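Local coordinates for protein neutral ceramidase (Pseudomonas aeruginosa, PDB 2ZWS) that hydrolyses the N-acyl linkage of ceramides to release sphingosine and a free fatty acid, and also runs the reverse synthesis, at residues A[33-37]-A[585-589]; A[544-548]-A[595-599]; A[21-26]-A[99-105]. All blocks are in the same frame, centred on the assembly; numbering follows the deposited sequence.

Contact 1. Residues A[33-37]-A[585-589]; sequences TAGIH and QYRWE. With MG (magnesium ion), chain C.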
ATOM      1  N   THR A  33       1.915  13.024  10.252  1.00 13.39           N
ATOM      2  CA  THR A  33       0.816  13.481   9.396  1.00 12.78           C
ATOM      3  C   THR A  33       0.369  14.882   9.797  1.00 12.79           C
ATOM      4  O   THR A  33       0.415  15.272  10.981  1.00 13.11           O
ATOM      5  CB  THR A  33      -0.403  12.519   9.393  1.00 12.06           C
ATOM      6  OG1 THR A  33      -0.817  12.314  10.757  1.00 12.58           O
ATOM      7  CG2 THR A  33       0.006  11.145   8.814  1.00 13.10           C
ATOM      8  N   ALA A  34      -0.049  15.626   8.783  1.00 11.67           N
ATOM      9  CA  ALA A  34      -0.592  16.978   8.977  1.00 11.83           C
ATOM     10  C   ALA A  34      -1.738  17.312   8.031  1.00 12.49           C
ATOM     11  O   ALA A  34      -2.011  18.483   7.785  1.00 13.23           O
ATOM     12  CB  ALA A  34       0.544  18.022   8.842  1.00 13.33           C
ATOM     13  N   GLY A  35      -2.375  16.281   7.478  1.00 11.40           N
ATOM     14  CA  GLY A  35      -3.533  16.475   6.609  1.00 11.75           C
ATOM     15  C   GLY A  35      -3.671  15.373   5.591  1.00 11.44           C
ATOM     16  O   GLY A  35      -3.071  14.291   5.735  1.00 11.28           O
ATOM     17  N   ILE A  36      -4.495  15.635   4.571  1.00 10.74           N
ATOM     18  CA  ILE A  36      -4.737  14.643   3.534  1.00 10.03           C
ATOM     19  C   ILE A  36      -4.595  15.296   2.186  1.00 10.60           C
ATOM     20  O   ILE A  36      -5.155  16.366   1.954  1.00 10.48           O
ATOM     21  CB  ILE A  36      -6.180  14.072   3.655  1.00 10.53           C
ATOM     22  CG1 ILE A  36      -6.323  13.312   4.985  1.00 10.89           C
ATOM     23  CG2 ILE A  36      -6.568  13.229   2.415  1.00 11.71           C
ATOM     24  CD1 ILE A  36      -7.736  12.914   5.291  1.00 13.24           C
ATOM     25  N   HIS A  37      -3.802  14.675   1.310  1.00  9.78           N
ATOM     26  CA  HIS A  37      -3.888  15.027  -0.099  1.00 11.03           C
ATOM     27  C   HIS A  37      -4.952  14.171  -0.801  1.00 10.80           C
ATOM     28  O   HIS A  37      -5.916  14.696  -1.353  1.00 11.28           O
ATOM     29  CB  HIS A  37      -2.550  14.922  -0.810  1.00 10.09           C
ATOM     30  CG  HIS A  37      -2.637  15.327  -2.247  1.00 12.61           C
ATOM     31  ND1 HIS A  37      -1.696  14.972  -3.190  1.00 13.98           N
ATOM     32  CD2 HIS A  37      -3.572  16.063  -2.905  1.00 13.51           C
ATOM     33  CE1 HIS A  37      -2.046  15.471  -4.365  1.00 14.52           C
ATOM     34  NE2 HIS A  37      -3.182  16.137  -4.221  1.00 13.31           N
ATOM     35  N   GLN A 585      -6.631  19.872  -1.119  1.00 13.07           N
ATOM     36  CA  GLN A 585      -5.804  19.508   0.022  1.00 14.00           C
ATOM     37  C   GLN A 585      -6.465  19.967   1.300  1.00 13.21           C
ATOM     38  O   GLN A 585      -7.149  20.983   1.316  1.00 14.38           O
ATOM     39  CB  GLN A 585      -4.411  20.127  -0.103  1.00 14.30           C
ATOM     40  CG  GLN A 585      -3.675  19.658  -1.381  1.00 15.17           C
ATOM     41  CD  GLN A 585      -2.229  20.169  -1.534  1.00 17.83           C
ATOM     42  OE1 GLN A 585      -1.580  19.881  -2.540  1.00 25.52           O
ATOM     43  NE2 GLN A 585      -1.739  20.915  -0.582  1.00 19.59           N
ATOM     44  N   TYR A 586      -6.228  19.193   2.358  1.00 13.47           N
ATOM     45  CA  TYR A 586      -6.669  19.486   3.722  1.00 13.17           C
ATOM     46  C   TYR A 586      -5.438  19.471   4.602  1.00 13.42           C
ATOM     47  O   TYR A 586      -4.692  18.492   4.601  1.00 12.01           O
ATOM     48  CB  TYR A 586      -7.672  18.420   4.200  1.00 14.13           C
ATOM     49  CG  TYR A 586      -7.812  18.325   5.711  1.00 13.75           C
ATOM     50  CD1 TYR A 586      -8.567  19.270   6.425  1.00 16.26           C
ATOM     51  CD2 TYR A 586      -7.190  17.284   6.435  1.00 15.89           C
ATOM     52  CE1 TYR A 586      -8.709  19.181   7.809  1.00 14.87           C
ATOM     53  CE2 TYR A 586      -7.299  17.208   7.839  1.00 14.51           C
ATOM     54  CZ  TYR A 586      -8.082  18.150   8.510  1.00 14.61           C
ATOM     55  OH  TYR A 586      -8.176  18.054   9.886  1.00 16.22           O
ATOM     56  N   ARG A 587      -5.189  20.588   5.280  1.00 13.45           N
ATOM     57  CA  ARG A 587      -4.040  20.687   6.187  0.60 14.65           C
ATOM     58  C   ARG A 587      -4.519  21.102   7.562  1.00 13.91           C
ATOM     59  O   ARG A 587      -5.317  22.025   7.683  1.00 15.13           O
ATOM     60  CB  ARG A 587      -3.009  21.704   5.690  0.60 15.03           C
ATOM     61  CG  ARG A 587      -1.691  21.626   6.482  0.60 16.97           C
ATOM     62  CD  ARG A 587      -0.575  22.558   5.991  0.60 17.71           C
ATOM     63  NE  ARG A 587      -0.227  22.307   4.593  0.60 21.27           N
ATOM     64  CZ  ARG A 587       0.635  21.385   4.153  0.60 22.81           C
ATOM     65  NH1 ARG A 587       1.302  20.589   4.993  0.60 23.84           N
ATOM     66  NH2 ARG A 587       0.829  21.267   2.849  0.60 23.18           N
ATOM     67  N   TRP A 588      -4.029  20.400   8.570  1.00 13.48           N
ATOM     68  CA  TRP A 588      -4.329  20.682   9.971  1.00 13.97           C
ATOM     69  C   TRP A 588      -3.090  21.207  10.674  1.00 14.31           C
ATOM     70  O   TRP A 588      -2.003  20.651  10.500  1.00 14.50           O
ATOM     71  CB  TRP A 588      -4.704  19.388  10.693  1.00 14.61           C
ATOM     72  CG  TRP A 588      -5.101  19.624  12.123  1.00 14.90           C
ATOM     73  CD1 TRP A 588      -6.343  19.990  12.574  1.00 14.68           C
ATOM     74  CD2 TRP A 588      -4.261  19.516  13.276  1.00 14.80           C
ATOM     75  NE1 TRP A 588      -6.333  20.102  13.951  1.00 15.60           N
ATOM     76  CE2 TRP A 588      -5.063  19.845  14.406  1.00 15.41           C
ATOM     77  CE3 TRP A 588      -2.912  19.194  13.468  1.00 14.86           C
ATOM     78  CZ2 TRP A 588      -4.557  19.826  15.715  1.00 15.21           C
ATOM     79  CZ3 TRP A 588      -2.404  19.174  14.772  1.00 15.85           C
ATOM     80  CH2 TRP A 588      -3.233  19.520  15.876  1.00 15.10           C
ATOM     81  N   GLU A 589      -3.253  22.242  11.508  1.00 14.15           N
ATOM     82  CA  GLU A 589      -2.136  22.661  12.342  0.60 15.39           C
ATOM     83  C   GLU A 589      -2.589  23.186  13.679  1.00 15.26           C
ATOM     84  O   GLU A 589      -3.647  23.799  13.814  1.00 14.86           O
ATOM     85  CB  GLU A 589      -1.210  23.651  11.638  0.60 16.51           C
ATOM     86  CG  GLU A 589      -1.665  25.065  11.604  0.60 19.11           C
ATOM     87  CD  GLU A 589      -0.668  25.968  10.901  0.60 23.21           C
ATOM     88  OE1 GLU A 589      -0.183  26.919  11.542  0.60 25.50           O
ATOM     89  OE2 GLU A 589      -0.377  25.726   9.707  0.60 25.15           O
TER
HETATM   90 MG    MG C 648      -7.579  16.034  -1.873  1.00 13.08          MG
HETATM   91  O   HOH W   1      -7.757  16.648   0.582  1.00 16.09           O
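The carbonyl oxygen of Ile36 takes two donors: Tyr586 N, 3.1 Å from Ile36 O, and a water that donates to it while also binding the magnesium ion. The same ion is held by His37 O at 2.2 Å, so the end of strand 32-36 passes straight from sheet pairing into metal binding; Asp579, Asp581 and Thr584 complete the protein ligands. Two further backbone bonds carry the antiparallel pairing, Ile36 N to Tyr586 O at 2.9 Å and Trp588 N to Ala34 O, also 2.9 Å. Between them Gly35 CA comes within 3.1 Å of Tyr586 O in a CA-H...O contact. The Tyr586 ring, with CG anti to the backbone N (chi1 159°), brings its CD2 to 3.7 Å from Gly35 CA. On the face of the sheet away from Tyr586, Gln585 CG meets His37 CD2 at 3.9 Å, and Gln585 OE1 stands over the rim of one imidazole face. Trp582 O accepts from His37 NE2 and fixes that ring. Strand 214-215 flanks 32-36 on its other edge, while strand 595-603 pairs with 584-591, so the N-terminal and C-terminal family regions share one continuous sheet.

Contact 2. Residues A[544-548]-A[595-599]; sequences FVTGH and ASKAT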
ATOM      1  N   PHE A 544     -10.504  27.371   8.376  1.00 14.43           N
ATOM      2  CA  PHE A 544     -11.565  27.301   9.407  1.00 14.96           C
ATOM      3  C   PHE A 544     -10.974  26.977  10.774  1.00 15.31           C
ATOM      4  O   PHE A 544      -9.969  26.273  10.864  1.00 15.92           O
ATOM      5  CB  PHE A 544     -12.504  26.134   9.118  1.00 14.71           C
ATOM      6  CG  PHE A 544     -13.253  26.232   7.820  1.00 14.78           C
ATOM      7  CD1 PHE A 544     -14.568  26.698   7.781  1.00 17.00           C
ATOM      8  CD2 PHE A 544     -12.636  25.842   6.630  1.00 17.76           C
ATOM      9  CE1 PHE A 544     -15.250  26.746   6.583  1.00 17.15           C
ATOM     10  CE2 PHE A 544     -13.314  25.918   5.424  1.00 16.80           C
ATOM     11  CZ  PHE A 544     -14.638  26.359   5.404  1.00 17.08           C
ATOM     12  N   VAL A 545     -11.612  27.472  11.843  1.00 14.99           N
ATOM     13  CA  VAL A 545     -11.333  27.015  13.218  1.00 15.51           C
ATOM     14  C   VAL A 545     -11.782  25.558  13.278  1.00 15.29           C
ATOM     15  O   VAL A 545     -12.901  25.249  12.873  1.00 15.51           O
ATOM     16  CB  VAL A 545     -12.154  27.854  14.239  1.00 15.12           C
ATOM     17  CG1 VAL A 545     -11.974  27.334  15.638  1.00 17.57           C
ATOM     18  CG2 VAL A 545     -11.770  29.327  14.155  1.00 16.12           C
ATOM     19  N   THR A 546     -10.931  24.657  13.764  1.00 14.86           N
ATOM     20  CA  THR A 546     -11.270  23.234  13.730  0.50 16.03           C
ATOM     21  C   THR A 546     -10.955  22.511  15.033  1.00 15.63           C
ATOM     22  O   THR A 546     -10.583  23.140  16.037  1.00 15.63           O
ATOM     23  CB  THR A 546     -10.545  22.520  12.571  0.50 16.29           C
ATOM     24  OG1 THR A 546     -10.544  23.357  11.421  0.50 19.39           O
ATOM     25  CG2 THR A 546     -11.262  21.237  12.232  0.50 15.92           C
ATOM     26  N   GLY A 547     -11.129  21.183  15.020  1.00 15.62           N
ATOM     27  CA  GLY A 547     -10.654  20.302  16.086  1.00 15.77           C
ATOM     28  C   GLY A 547      -9.766  19.212  15.480  1.00 16.12           C
ATOM     29  O   GLY A 547      -9.696  19.029  14.256  1.00 16.75           O
ATOM     30  N   HIS A 548      -9.089  18.483  16.351  1.00 16.38           N
ATOM     31  CA  HIS A 548      -8.089  17.498  15.951  1.00 15.94           C
ATOM     32  C   HIS A 548      -8.656  16.331  15.108  1.00 15.64           C
ATOM     33  O   HIS A 548      -9.590  15.670  15.538  1.00 16.18           O
ATOM     34  CB  HIS A 548      -7.462  16.921  17.207  1.00 15.94           C
ATOM     35  CG  HIS A 548      -6.070  16.424  17.003  1.00 15.48           C
ATOM     36  ND1 HIS A 548      -5.748  15.448  16.077  1.00 15.98           N
ATOM     37  CD2 HIS A 548      -4.903  16.786  17.586  1.00 16.03           C
ATOM     38  CE1 HIS A 548      -4.446  15.223  16.121  1.00 17.27           C
ATOM     39  NE2 HIS A 548      -3.909  16.025  17.025  1.00 17.34           N
ATOM     40  N   ALA A 595      -6.046  24.965  20.393  1.00 17.49           N
ATOM     41  CA  ALA A 595      -6.825  25.336  19.209  1.00 16.20           C
ATOM     42  C   ALA A 595      -6.158  24.758  17.961  1.00 15.94           C
ATOM     43  O   ALA A 595      -5.064  24.220  18.011  1.00 16.08           O
ATOM     44  CB  ALA A 595      -6.946  26.871  19.097  1.00 16.66           C
ATOM     45  N   SER A 596      -6.833  24.882  16.838  1.00 14.98           N
ATOM     46  CA  SER A 596      -6.255  24.397  15.575  1.00 14.98           C
ATOM     47  C   SER A 596      -6.983  24.979  14.367  1.00 14.61           C
ATOM     48  O   SER A 596      -8.125  25.438  14.467  1.00 14.66           O
ATOM     49  CB  SER A 596      -6.262  22.854  15.528  1.00 15.51           C
ATOM     50  OG  SER A 596      -7.561  22.314  15.663  1.00 16.87           O
ATOM     51  N   LYS A 597      -6.319  24.921  13.219  1.00 14.26           N
ATOM     52  CA  LYS A 597      -6.921  25.421  12.006  0.60 14.97           C
ATOM     53  C   LYS A 597      -6.835  24.395  10.895  1.00 14.62           C
ATOM     54  O   LYS A 597      -5.861  23.627  10.786  1.00 14.33           O
ATOM     55  CB  LYS A 597      -6.299  26.746  11.575  0.60 15.55           C
ATOM     56  CG  LYS A 597      -4.863  26.658  11.155  0.60 15.51           C
ATOM     57  CD  LYS A 597      -4.337  28.007  10.680  0.60 17.37           C
ATOM     58  CE  LYS A 597      -2.978  27.857  10.060  0.60 18.22           C
ATOM     59  NZ  LYS A 597      -2.515  29.119   9.437  0.60 18.57           N
ATOM     60  N   ALA A 598      -7.906  24.361  10.105  1.00 14.17           N
ATOM     61  CA  ALA A 598      -7.978  23.508   8.921  1.00 14.43           C
ATOM     62  C   ALA A 598      -7.820  24.430   7.725  1.00 14.81           C
ATOM     63  O   ALA A 598      -8.620  25.318   7.538  1.00 15.45           O
ATOM     64  CB  ALA A 598      -9.315  22.832   8.863  1.00 14.56           C
ATOM     65  N   THR A 599      -6.785  24.225   6.918  1.00 14.25           N
ATOM     66  CA  THR A 599      -6.592  25.012   5.713  1.00 14.62           C
ATOM     67  C   THR A 599      -6.930  24.095   4.546  1.00 14.80           C
ATOM     68  O   THR A 599      -6.411  22.976   4.460  1.00 14.99           O
ATOM     69  CB  THR A 599      -5.146  25.515   5.585  1.00 15.36           C
ATOM     70  OG1 THR A 599      -4.792  26.287   6.751  1.00 17.09           O
ATOM     71  CG2 THR A 599      -4.989  26.396   4.329  1.00 14.86           C
TER
HETATM   72  O   HOH W   2      -9.599  25.508  17.242  1.00 17.19           O
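This is an antiparallel pairing between 544-548 and 595-599, within the C-terminal region of the enzyme, where strand 539-545 lies between strands 595-603 and 526-528 of a mixed sheet. Phe544 and Ala598 form a hydrogen-bonded pair: Phe544 N to Ala598 O and Ala598 N to Phe544 O both measure 2.9 Å. The next pair, Val545 with Lys597, is non-hydrogen-bonded and brings Lys597 CA to 3.4 Å from Phe544 O in a CA-H...O contact. Beyond it Thr546 N bonds to Ser596 O at 3.0 Å. In the conformer described here, one of two, Thr546 OG1 turns back beside its own backbone N (chi1 -40°) and lies 3.0 Å from Phe544 O; its placement is doubtful, because the same oxygen is crowded against Ala598 CB. The threonine CB sits against Ala598 CB at 3.9 Å, on the face that His617 of strand 611-622 covers. Farther along, Ser596 OG approaches Thr546 O to 3.2 Å, and a water accepts from Ser596 N and donates to Thr546 O. Three direct backbone bonds and this water thus supply most of the polar chemistry between largely buried residues, which implies that the pairing rests mainly on main-chain groups, with the small side chains of Thr546 and Ala598 packed beside them.

Contact 3. Residues A[21-26]-A[99-105]; sequences VGMMGY and HSGPGGF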
ATOM      1  N   VAL A  21       0.619  11.629  13.747  1.00 14.70           N
ATOM      2  CA  VAL A  21       1.123  10.266  13.800  1.00 14.87           C
ATOM      3  C   VAL A  21       2.301  10.142  12.823  1.00 14.09           C
ATOM      4  O   VAL A  21       2.197  10.556  11.656  1.00 14.16           O
ATOM      5  CB  VAL A  21       0.029   9.210  13.443  1.00 15.49           C
ATOM      6  CG1 VAL A  21       0.608   7.786  13.481  1.00 17.77           C
ATOM      7  CG2 VAL A  21      -1.108   9.280  14.435  1.00 15.95           C
ATOM      8  N   GLY A  22       3.408   9.554  13.283  1.00 13.45           N
ATOM      9  CA  GLY A  22       4.536   9.270  12.394  1.00 13.46           C
ATOM     10  C   GLY A  22       4.095   8.486  11.165  1.00 13.33           C
ATOM     11  O   GLY A  22       3.306   7.526  11.265  1.00 13.59           O
ATOM     12  N   MET A  23       4.621   8.885  10.016  1.00 13.13           N
ATOM     13  CA  MET A  23       4.315   8.211   8.754  1.00 12.83           C
ATOM     14  C   MET A  23       5.163   6.959   8.526  1.00 13.58           C
ATOM     15  O   MET A  23       6.316   6.872   9.032  1.00 13.04           O
ATOM     16  CB  MET A  23       4.425   9.245   7.623  1.00 13.56           C
ATOM     17  CG  MET A  23       3.263  10.244   7.794  1.00 13.68           C
ATOM     18  SD  MET A  23       3.423  11.823   6.949  1.00 15.81           S
ATOM     19  CE  MET A  23       3.043  11.363   5.271  1.00 16.49           C
ATOM     20  N   MET A  24       4.610   6.008   7.767  1.00 12.90           N
ATOM     21  CA  MET A  24       5.235   4.703   7.579  1.00 13.36           C
ATOM     22  C   MET A  24       6.032   4.631   6.272  1.00 13.68           C
ATOM     23  O   MET A  24       5.474   4.832   5.185  1.00 13.30           O
ATOM     24  CB  MET A  24       4.173   3.584   7.560  1.00 13.20           C
ATOM     25  CG  MET A  24       4.762   2.154   7.500  1.00 14.38           C
ATOM     26  SD  MET A  24       5.721   1.816   8.983  1.00 17.29           S
ATOM     27  CE  MET A  24       7.112   0.849   8.353  1.00 16.64           C
ATOM     28  N   GLY A  25       7.323   4.316   6.385  1.00 14.21           N
ATOM     29  CA  GLY A  25       8.156   4.089   5.206  1.00 14.59           C
ATOM     30  C   GLY A  25       9.518   4.757   5.307  1.00 14.84           C
ATOM     31  O   GLY A  25      10.537   4.156   4.949  1.00 15.94           O
ATOM     32  N   TYR A  26       9.535   6.005   5.757  1.00 15.24           N
ATOM     33  CA  TYR A  26      10.792   6.773   5.819  1.00 15.82           C
ATOM     34  C   TYR A  26      11.547   6.713   7.173  1.00 16.87           C
ATOM     35  O   TYR A  26      12.641   7.276   7.308  1.00 16.98           O
ATOM     36  CB  TYR A  26      10.565   8.224   5.373  1.00 16.51           C
ATOM     37  CG  TYR A  26      10.213   8.361   3.897  1.00 15.23           C
ATOM     38  CD1 TYR A  26       9.069   9.054   3.491  1.00 16.51           C
ATOM     39  CD2 TYR A  26      11.054   7.813   2.897  1.00 14.41           C
ATOM     40  CE1 TYR A  26       8.739   9.196   2.119  1.00 13.80           C
ATOM     41  CE2 TYR A  26      10.722   7.952   1.525  1.00 16.61           C
ATOM     42  CZ  TYR A  26       9.570   8.632   1.156  1.00 17.02           C
ATOM     43  OH  TYR A  26       9.259   8.746  -0.190  1.00 16.70           O
ATOM     44  N   HIS A  99       4.708   5.599   0.825  1.00 10.76           N
ATOM     45  CA  HIS A  99       5.419   5.993   2.036  1.00 11.18           C
ATOM     46  C   HIS A  99       4.759   7.202   2.698  1.00 12.30           C
ATOM     47  O   HIS A  99       5.376   7.834   3.553  1.00 13.58           O
ATOM     48  CB  HIS A  99       6.881   6.279   1.692  1.00 11.83           C
ATOM     49  CG  HIS A  99       7.676   5.050   1.390  1.00 14.77           C
ATOM     50  ND1 HIS A  99       7.259   4.090   0.492  1.00 14.95           N
ATOM     51  CD2 HIS A  99       8.873   4.632   1.854  1.00 16.36           C
ATOM     52  CE1 HIS A  99       8.171   3.133   0.419  1.00 16.05           C
ATOM     53  NE2 HIS A  99       9.140   3.424   1.262  1.00 16.25           N
ATOM     54  N   SER A 100       3.506   7.478   2.340  1.00 11.96           N
ATOM     55  CA  SER A 100       2.828   8.679   2.818  1.00 12.39           C
ATOM     56  C   SER A 100       1.554   8.401   3.568  1.00 12.09           C
ATOM     57  O   SER A 100       0.629   9.220   3.514  1.00 12.95           O
ATOM     58  CB  SER A 100       2.515   9.606   1.646  1.00 12.01           C
ATOM     59  OG  SER A 100       3.737  10.041   1.043  1.00 13.82           O
ATOM     60  N   GLY A 101       1.505   7.263   4.270  1.00 11.82           N
ATOM     61  CA  GLY A 101       0.381   7.010   5.202  1.00 11.80           C
ATOM     62  C   GLY A 101       0.844   6.993   6.650  1.00 11.77           C
ATOM     63  O   GLY A 101       2.029   6.812   6.924  1.00 12.16           O
ATOM     64  N   PRO A 102      -0.098   7.176   7.587  1.00 12.03           N
ATOM     65  CA  PRO A 102       0.200   7.056   9.023  1.00 11.81           C
ATOM     66  C   PRO A 102       0.661   5.642   9.374  1.00 12.05           C
ATOM     67  O   PRO A 102       0.096   4.664   8.878  1.00 12.37           O
ATOM     68  CB  PRO A 102      -1.149   7.396   9.689  1.00 11.53           C
ATOM     69  CG  PRO A 102      -2.180   7.096   8.656  1.00 12.94           C
ATOM     70  CD  PRO A 102      -1.529   7.445   7.329  1.00 12.64           C
ATOM     71  N   GLY A 103       1.673   5.541  10.230  1.00 12.50           N
ATOM     72  CA  GLY A 103       2.205   4.239  10.658  1.00 13.29           C
ATOM     73  C   GLY A 103       1.595   3.712  11.941  1.00 13.73           C
ATOM     74  O   GLY A 103       0.577   4.243  12.439  1.00 14.14           O
ATOM     75  N   GLY A 104       2.214   2.663  12.474  1.00 13.15           N
ATOM     76  CA  GLY A 104       1.800   2.096  13.761  1.00 14.56           C
ATOM     77  C   GLY A 104       0.835   0.936  13.653  1.00 14.71           C
ATOM     78  O   GLY A 104       0.090   0.643  14.597  1.00 14.25           O
ATOM     79  N   PHE A 105       0.814   0.268  12.505  1.00 13.46           N
ATOM     80  CA  PHE A 105      -0.129  -0.809  12.312  1.00 12.74           C
ATOM     81  C   PHE A 105       0.491  -2.201  12.149  1.00 12.29           C
ATOM     82  O   PHE A 105      -0.175  -3.159  11.709  1.00 12.65           O
ATOM     83  CB  PHE A 105      -1.157  -0.466  11.218  1.00 12.70           C
ATOM     84  CG  PHE A 105      -0.551  -0.154   9.867  1.00 12.66           C
ATOM     85  CD1 PHE A 105      -0.069   1.119   9.579  1.00 13.69           C
ATOM     86  CD2 PHE A 105      -0.497  -1.133   8.872  1.00 12.61           C
ATOM     87  CE1 PHE A 105       0.478   1.412   8.311  1.00 11.78           C
ATOM     88  CE2 PHE A 105       0.028  -0.856   7.603  1.00 13.08           C
ATOM     89  CZ  PHE A 105       0.523   0.402   7.324  1.00 13.00           C
TER
HETATM   90  O   HOH W   3       2.970   4.737   4.309  1.00 12.83           O
HETATM   91  O   HOH W   4       7.022   7.519   5.815  1.00 14.00           O
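Two direct backbone hydrogen bonds join the segments: Gly103 N to Gly22 O and Met24 N to Gly101 O, both 2.8 Å. CA-H...O contacts accompany them, with Met23 CA 3.2 Å from Gly101 O and His99 CA 3.4 Å from Met24 O. Where the chains separate, waters take over. One accepts from Gly101 N and donates to Met24 O; another accepts from Tyr26 N and donates to His99 O, so backbone groups too far apart to pair directly are still linked. The result is a short two-stranded antiparallel ribbon, 22-24 with 101-102, lying beside the zinc site: the second strand follows the zinc ligand His97 closely. The ion itself is bound by His97, His204, Glu411 and Tyr448; His99 is not one of its ligands, but its side chain lies about 4 Å away at nearest atoms.

Aromatic contacts dominate the other end. CB of His99 stands over one face of the Tyr26 ring, 3.8 Å from its centroid, in a CH-pi contact, while the two side chains cross at about a right angle. The imidazole, turned beside its own backbone N (chi1 -72°), packs its CD2 3.5 Å from Gly25 CA. His97 O holds His99 ND1, and Met208 O holds the tyrosine hydroxyl. Among apolar contacts, the bent chain of Met23 (chi3 77°) lays CE 3.6 Å from Ser100 CA, Met24 CB rests on Gly103 CA, and Val21 CG1 reaches the Pro102 ring. Gly103 O is buried by the contact and has no polar partner in the model.

Contacts 1 and 2, with centres 11 Å apart, belong to the same mixed sheet, whereas contact 3 forms a separate two-stranded one. Strands 584-591 and 595-603 are consecutive and adjacent, and backbone bonds such as Thr599 N to Arg587 O at 2.8 Å join them. Contact 3 lies 14 Å from contact 1, centre to centre, and meets it through Thr33 and Val21, where strand 22-24 leads on to 32-36. Contacts 2 and 3 do not touch: their centres are 22 Å apart, their nearest atoms about 7 Å. Along the chain contact 3 closes before contact 2 opens, whereas contact 1 crosses both. The shared sheet and the magnesium site join the N-terminal and C-terminal regions, with contact 3 beside the zinc site on the N-terminal side.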